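Local coordinates for chromosome partition protein Smc (PDB 5XEI), which probably takes part in chromosome condensation and partitioning as an ATP-hydrolysing, DNA-binding SMC protein, represented here by its head domain with part of the coiled coil, at residues A[26-32]-A[474-480]; A[15-19]-A[74-78]. All blocks are in the same frame, centred on the assembly; numbering follows the deposited sequence.

Contact 1: A[26-32]-A[474-480]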
loop_
_atom_site.group_PDB
_atom_site.type_symbol
_atom_site.label_atom_id
_atom_site.label_comp_id
_atom_site.label_asym_id
_atom_site.label_seq_id
_atom_site.Cartn_x
_atom_site.Cartn_y
_atom_site.Cartn_z
ATOM N N LYS A 26 -38.255 -5.811 -4.463
ATOM C CA LYS A 26 -37.158 -4.849 -4.420
ATOM C C LYS A 26 -37.140 -4.081 -3.105
ATOM O O LYS A 26 -36.074 -3.637 -2.669
ATOM C CB LYS A 26 -37.254 -3.884 -5.593
ATOM C CG LYS A 26 -36.004 -3.017 -5.820
ATOM C CD LYS A 26 -36.315 -1.885 -6.815
ATOM C CE LYS A 26 -35.097 -1.380 -7.561
ATOM N NZ LYS A 26 -35.519 -0.698 -8.834
ATOM N N GLY A 27 -38.282 -3.933 -2.449
ATOM C CA GLY A 27 -38.269 -3.300 -1.154
ATOM C C GLY A 27 -38.378 -4.261 0.011
ATOM O O GLY A 27 -37.435 -4.979 0.347
ATOM N N PHE A 28 -39.541 -4.279 0.630
ATOM C CA PHE A 28 -39.767 -4.971 1.883
ATOM C C PHE A 28 -40.439 -6.301 1.552
ATOM O O PHE A 28 -41.597 -6.319 1.134
ATOM C CB PHE A 28 -40.626 -4.066 2.764
ATOM C CG PHE A 28 -40.830 -4.549 4.163
ATOM C CD1 PHE A 28 -40.314 -5.751 4.603
ATOM C CD2 PHE A 28 -41.554 -3.773 5.055
ATOM C CE1 PHE A 28 -40.533 -6.176 5.904
ATOM C CE2 PHE A 28 -41.766 -4.194 6.355
ATOM C CZ PHE A 28 -41.249 -5.401 6.778
ATOM N N THR A 29 -39.709 -7.408 1.692
ATOM C CA THR A 29 -40.301 -8.742 1.683
ATOM C C THR A 29 -40.270 -9.298 3.099
ATOM O O THR A 29 -39.301 -9.086 3.834
ATOM C CB THR A 29 -39.557 -9.705 0.746
ATOM O OG1 THR A 29 -39.558 -9.184 -0.582
ATOM C CG2 THR A 29 -40.205 -11.091 0.734
ATOM N N ALA A 30 -41.323 -10.023 3.476
ATOM C CA ALA A 30 -41.437 -10.603 4.809
ATOM C C ALA A 30 -41.620 -12.119 4.723
ATOM O O ALA A 30 -42.626 -12.606 4.190
ATOM C CB ALA A 30 -42.597 -9.966 5.575
ATOM N N ILE A 31 -40.652 -12.856 5.260
ATOM C CA ILE A 31 -40.774 -14.296 5.453
ATOM C C ILE A 31 -41.504 -14.545 6.771
ATOM O O ILE A 31 -41.034 -14.122 7.838
ATOM C CB ILE A 31 -39.398 -14.976 5.468
ATOM C CG1 ILE A 31 -38.467 -14.445 4.356
ATOM C CG2 ILE A 31 -39.583 -16.474 5.390
ATOM C CD1 ILE A 31 -38.966 -14.656 2.975
ATOM N N VAL A 32 -42.645 -15.245 6.707
ATOM C CA VAL A 32 -43.429 -15.559 7.899
ATOM C C VAL A 32 -43.776 -17.040 7.926
ATOM O O VAL A 32 -43.855 -17.709 6.892
ATOM C CB VAL A 32 -44.718 -14.716 8.022
ATOM C CG1 VAL A 32 -44.367 -13.247 8.082
ATOM C CG2 VAL A 32 -45.673 -15.016 6.876
ATOM N N SER A 474 -33.273 0.741 -0.144
ATOM C CA SER A 474 -32.609 -0.533 0.127
ATOM C C SER A 474 -33.638 -1.655 0.136
ATOM O O SER A 474 -34.837 -1.417 0.314
ATOM C CB SER A 474 -31.868 -0.534 1.474
ATOM O OG SER A 474 -30.839 0.429 1.500
ATOM N N GLN A 475 -33.155 -2.888 -0.048
ATOM C CA GLN A 475 -33.990 -4.089 -0.003
ATOM C C GLN A 475 -33.989 -4.645 1.410
ATOM O O GLN A 475 -32.921 -4.786 2.024
ATOM C CB GLN A 475 -33.477 -5.151 -0.976
ATOM C CG GLN A 475 -34.338 -6.413 -1.078
ATOM C CD GLN A 475 -33.912 -7.286 -2.255
ATOM O OE1 GLN A 475 -32.725 -7.610 -2.405
ATOM N NE2 GLN A 475 -34.874 -7.636 -3.125
ATOM N N PHE A 476 -35.179 -4.947 1.926
ATOM C CA PHE A 476 -35.340 -5.534 3.253
ATOM C C PHE A 476 -36.026 -6.894 3.173
ATOM O O PHE A 476 -37.096 -7.029 2.568
ATOM C CB PHE A 476 -36.114 -4.597 4.164
ATOM C CG PHE A 476 -35.308 -3.428 4.629
ATOM C CD1 PHE A 476 -34.481 -3.538 5.737
ATOM C CD2 PHE A 476 -35.365 -2.214 3.939
ATOM C CE1 PHE A 476 -33.730 -2.457 6.151
ATOM C CE2 PHE A 476 -34.620 -1.130 4.342
ATOM C CZ PHE A 476 -33.805 -1.242 5.452
ATOM N N ILE A 477 -35.397 -7.889 3.786
ATOM C CA ILE A 477 -35.885 -9.259 3.866
ATOM C C ILE A 477 -36.012 -9.570 5.349
ATOM O O ILE A 477 -34.989 -9.762 6.024
ATOM C CB ILE A 477 -34.917 -10.236 3.187
ATOM C CG1 ILE A 477 -34.790 -9.912 1.712
ATOM C CG2 ILE A 477 -35.363 -11.657 3.337
ATOM C CD1 ILE A 477 -33.954 -10.932 0.980
ATOM N N VAL A 478 -37.246 -9.603 5.871
ATOM C CA VAL A 478 -37.473 -9.759 7.313
ATOM C C VAL A 478 -38.180 -11.082 7.597
ATOM O O VAL A 478 -39.292 -11.316 7.113
ATOM C CB VAL A 478 -38.275 -8.594 7.908
ATOM C CG1 VAL A 478 -38.485 -8.837 9.398
ATOM C CG2 VAL A 478 -37.566 -7.265 7.684
ATOM N N ILE A 479 -37.548 -11.922 8.413
ATOM C CA ILE A 479 -38.095 -13.217 8.808
ATOM C C ILE A 479 -38.755 -13.049 10.168
ATOM O O ILE A 479 -38.075 -12.894 11.187
ATOM C CB ILE A 479 -37.013 -14.301 8.865
ATOM C CG1 ILE A 479 -36.196 -14.343 7.582
ATOM C CG2 ILE A 479 -37.628 -15.677 9.111
ATOM C CD1 ILE A 479 -35.032 -15.295 7.705
ATOM N N THR A 480 -40.079 -13.106 10.188
ATOM C CA THR A 480 -40.823 -12.690 11.362
ATOM C C THR A 480 -42.087 -13.529 11.481
ATOM O O THR A 480 -42.416 -14.334 10.605
ATOM C CB THR A 480 -41.165 -11.194 11.293
ATOM O OG1 THR A 480 -41.817 -10.795 12.500
ATOM C CG2 THR A 480 -42.101 -10.899 10.139
HETATM O O HOH W 1 -37.073 -7.910 0.277
#

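Contact 2: A[15-19]-A[74-78]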
loop_
_atom_site.group_PDB
_atom_site.type_symbol
_atom_site.label_atom_id
_atom_site.label_comp_id
_atom_site.label_asym_id
_atom_site.label_seq_id
_atom_site.Cartn_x
_atom_site.Cartn_y
_atom_site.Cartn_z
ATOM N N TYR A 15 -35.458 -27.916 3.228
ATOM C CA TYR A 15 -36.158 -27.866 1.955
ATOM C C TYR A 15 -35.833 -29.145 1.189
ATOM O O TYR A 15 -34.748 -29.716 1.344
ATOM C CB TYR A 15 -35.773 -26.586 1.192
ATOM C CG TYR A 15 -36.174 -25.344 1.973
ATOM C CD1 TYR A 15 -35.496 -24.987 3.130
ATOM C CD2 TYR A 15 -37.253 -24.558 1.591
ATOM C CE1 TYR A 15 -35.862 -23.876 3.883
ATOM C CE2 TYR A 15 -37.632 -23.430 2.349
ATOM C CZ TYR A 15 -36.922 -23.104 3.494
ATOM O OH TYR A 15 -37.260 -22.020 4.279
ATOM N N GLY A 16 -36.794 -29.641 0.422
ATOM C CA GLY A 16 -36.663 -30.984 -0.103
ATOM C C GLY A 16 -35.631 -31.052 -1.210
ATOM O O GLY A 16 -34.863 -30.119 -1.454
ATOM N N ASN A 17 -35.619 -32.198 -1.903
ATOM C CA ASN A 17 -34.807 -32.315 -3.117
ATOM C C ASN A 17 -35.357 -31.465 -4.251
ATOM O O ASN A 17 -34.610 -31.096 -5.161
ATOM C CB ASN A 17 -34.722 -33.766 -3.582
ATOM C CG ASN A 17 -34.472 -34.714 -2.454
ATOM O OD1 ASN A 17 -35.381 -35.412 -2.003
ATOM N ND2 ASN A 17 -33.234 -34.737 -1.967
ATOM N N ARG A 18 -36.655 -31.171 -4.234
ATOM C CA ARG A 18 -37.222 -30.234 -5.197
ATOM C C ARG A 18 -36.508 -28.888 -5.108
ATOM O O ARG A 18 -36.350 -28.325 -4.021
ATOM C CB ARG A 18 -38.721 -30.061 -4.942
ATOM C CG ARG A 18 -39.497 -31.336 -5.159
ATOM C CD ARG A 18 -40.999 -31.177 -4.954
ATOM N NE ARG A 18 -41.475 -31.617 -3.636
ATOM C CZ ARG A 18 -41.463 -32.879 -3.192
ATOM N NH1 ARG A 18 -40.953 -33.855 -3.942
ATOM N NH2 ARG A 18 -41.952 -33.171 -1.983
ATOM N N LYS A 19 -36.039 -28.390 -6.250
ATOM C CA LYS A 19 -35.581 -27.010 -6.315
ATOM C C LYS A 19 -36.687 -26.083 -5.804
ATOM O O LYS A 19 -37.878 -26.359 -5.974
ATOM C CB LYS A 19 -35.194 -26.674 -7.756
ATOM C CG LYS A 19 -34.676 -25.271 -8.023
ATOM C CD LYS A 19 -34.577 -25.068 -9.536
ATOM C CE LYS A 19 -33.811 -23.821 -9.924
ATOM N NZ LYS A 19 -33.909 -23.530 -11.398
ATOM N N GLU A 74 -39.373 -38.022 1.213
ATOM C CA GLU A 74 -38.337 -37.709 0.245
ATOM C C GLU A 74 -37.003 -38.280 0.690
ATOM O O GLU A 74 -36.689 -38.279 1.884
ATOM C CB GLU A 74 -38.192 -36.205 0.046
ATOM C CG GLU A 74 -39.476 -35.507 -0.285
ATOM C CD GLU A 74 -39.264 -34.061 -0.651
ATOM O OE1 GLU A 74 -40.206 -33.265 -0.475
ATOM O OE2 GLU A 74 -38.159 -33.717 -1.123
ATOM N N PRO A 75 -36.199 -38.762 -0.253
ATOM C CA PRO A 75 -34.872 -39.322 0.072
ATOM C C PRO A 75 -33.881 -38.246 0.458
ATOM O O PRO A 75 -34.000 -37.092 0.015
ATOM C CB PRO A 75 -34.450 -39.980 -1.246
ATOM C CG PRO A 75 -35.167 -39.144 -2.284
ATOM C CD PRO A 75 -36.512 -38.892 -1.686
ATOM N N PRO A 76 -32.852 -38.595 1.232
ATOM C CA PRO A 76 -31.789 -37.626 1.537
ATOM C C PRO A 76 -31.177 -37.084 0.254
ATOM O O PRO A 76 -31.137 -37.759 -0.775
ATOM C CB PRO A 76 -30.772 -38.446 2.335
ATOM C CG PRO A 76 -31.520 -39.699 2.769
ATOM C CD PRO A 76 -32.525 -39.954 1.703
ATOM N N ALA A 77 -30.723 -35.840 0.311
ATOM C CA ALA A 77 -30.182 -35.210 -0.878
ATOM C C ALA A 77 -28.757 -35.671 -1.121
ATOM O O ALA A 77 -28.043 -36.081 -0.199
ATOM C CB ALA A 77 -30.212 -33.691 -0.743
ATOM N N LYS A 78 -28.335 -35.587 -2.383
ATOM C CA LYS A 78 -26.949 -35.907 -2.694
ATOM C C LYS A 78 -26.012 -34.746 -2.412
ATOM O O LYS A 78 -24.793 -34.950 -2.405
ATOM C CB LYS A 78 -26.784 -36.338 -4.164
ATOM C CG LYS A 78 -27.820 -37.329 -4.716
ATOM C CD LYS A 78 -27.779 -38.692 -4.031
ATOM C CE LYS A 78 -29.020 -39.536 -4.410
ATOM N NZ LYS A 78 -29.370 -40.614 -3.406
#

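Contact 1: A[26-32]-A[474-480]
With CG anti to the backbone N (chi1 -173°), the Phe28 ring leans across to Val478, whose CG2 lies anti to its own carbonyl carbon; Phe28 CE1 meets Val478 CG2 at 3.6 Å, the ring obliquely set to the methyl. On the other face of the sheet, the side chains of Ile31 and Ile479 lie side by side, Ile31 CB 3.9 Å from Ile479 CG1. Five backbone hydrogen bonds hold the two parallel strands in register. Thr29 straddles Ile477, its N bonding Phe476 O at 2.8 Å and its O accepting from Val478 N at 2.9 Å; Ile31 spans Ile479 in the same way, through Val478 O and Thr480 N. Met485 and Ile467 cover the Phe28–Val478 side, while on the other face the side chain of Ile479 lies about 4 Å from that of Lys39, predicted to bind ATP. Thr480 OG1 is hydrogen-bonded to Asp452 OD2. Strand 475-480 is thus inserted between strand 28-32, which runs into the P-loop, and strand 445-449, which ends at Asp449, the strand order of the ASCE class of P-loop ATPases, to which the ABC-type SMC heads belong.

Contact 2: A[15-19]-A[74-78]
Asn17 and Glu74 join two irregular loops of the ABC-type head, each leading into a strand of its antiparallel sheet. The backbone N of Asn17 donates to Glu74 OE2 over 3.1 Å, in a moderately bent bond (146° at the hydrogen) that meets the oxygen nearly along its C-O axis. The two side chains slide past each other in opposite directions, with amide and carboxylate planes 49° apart. Asn17 has CG beside its own backbone N (chi1 -44°), which carries the amide in among Glu74, Pro75 and Ala77; Asn17 CG lies 3.5 Å from Pro75 O. Replacing Asn17 by an alanine would probably leave Pro75 O without its amide neighbour and open a gap beside the methyl of Ala77. The extended Glu74 chain also brings OE2 to 3.3 Å from Gly16 CA. Arg18 crosses Glu74 at about a right angle as a probable salt-bridge partner, but NH2 and OE1 are modelled too close together for the detail to be trusted. Farther out, Phe68 packs against Asn17, Glu74 and Ala77 and shares a backbone hydrogen bond with Ala77, while Val501 touches Glu74. Next to Gly16, Tyr15 turns away from the 74-78 loop to pack on Asn41 and Ile42 of helix 41-49, and its OH is hydrogen-bonded to the carbonyl O of Gly38 in the P-loop.

Overall arrangement
From the N terminus the chain leaves strand 3-10, gives residues 15-19 to contact 2, passes through strand 20-23 and reaches residues 26-32 of contact 1. After the P-loop and helix 41-49, residues 74-78 return to the first loop and close contact 2 over 54 intervening residues. Contact 1 closes only at residues 474-480, once the chain has traced the long coiled-coil helices and come back to the head. The segments therefore alternate and the two closures cross. Contact 1 unites N- and C-terminal parts in the mixed sheet; contact 2 joins loops entering the antiparallel sheet. Their centres lie about 26 Å apart and their nearest atoms about 6 Å, so they do not touch.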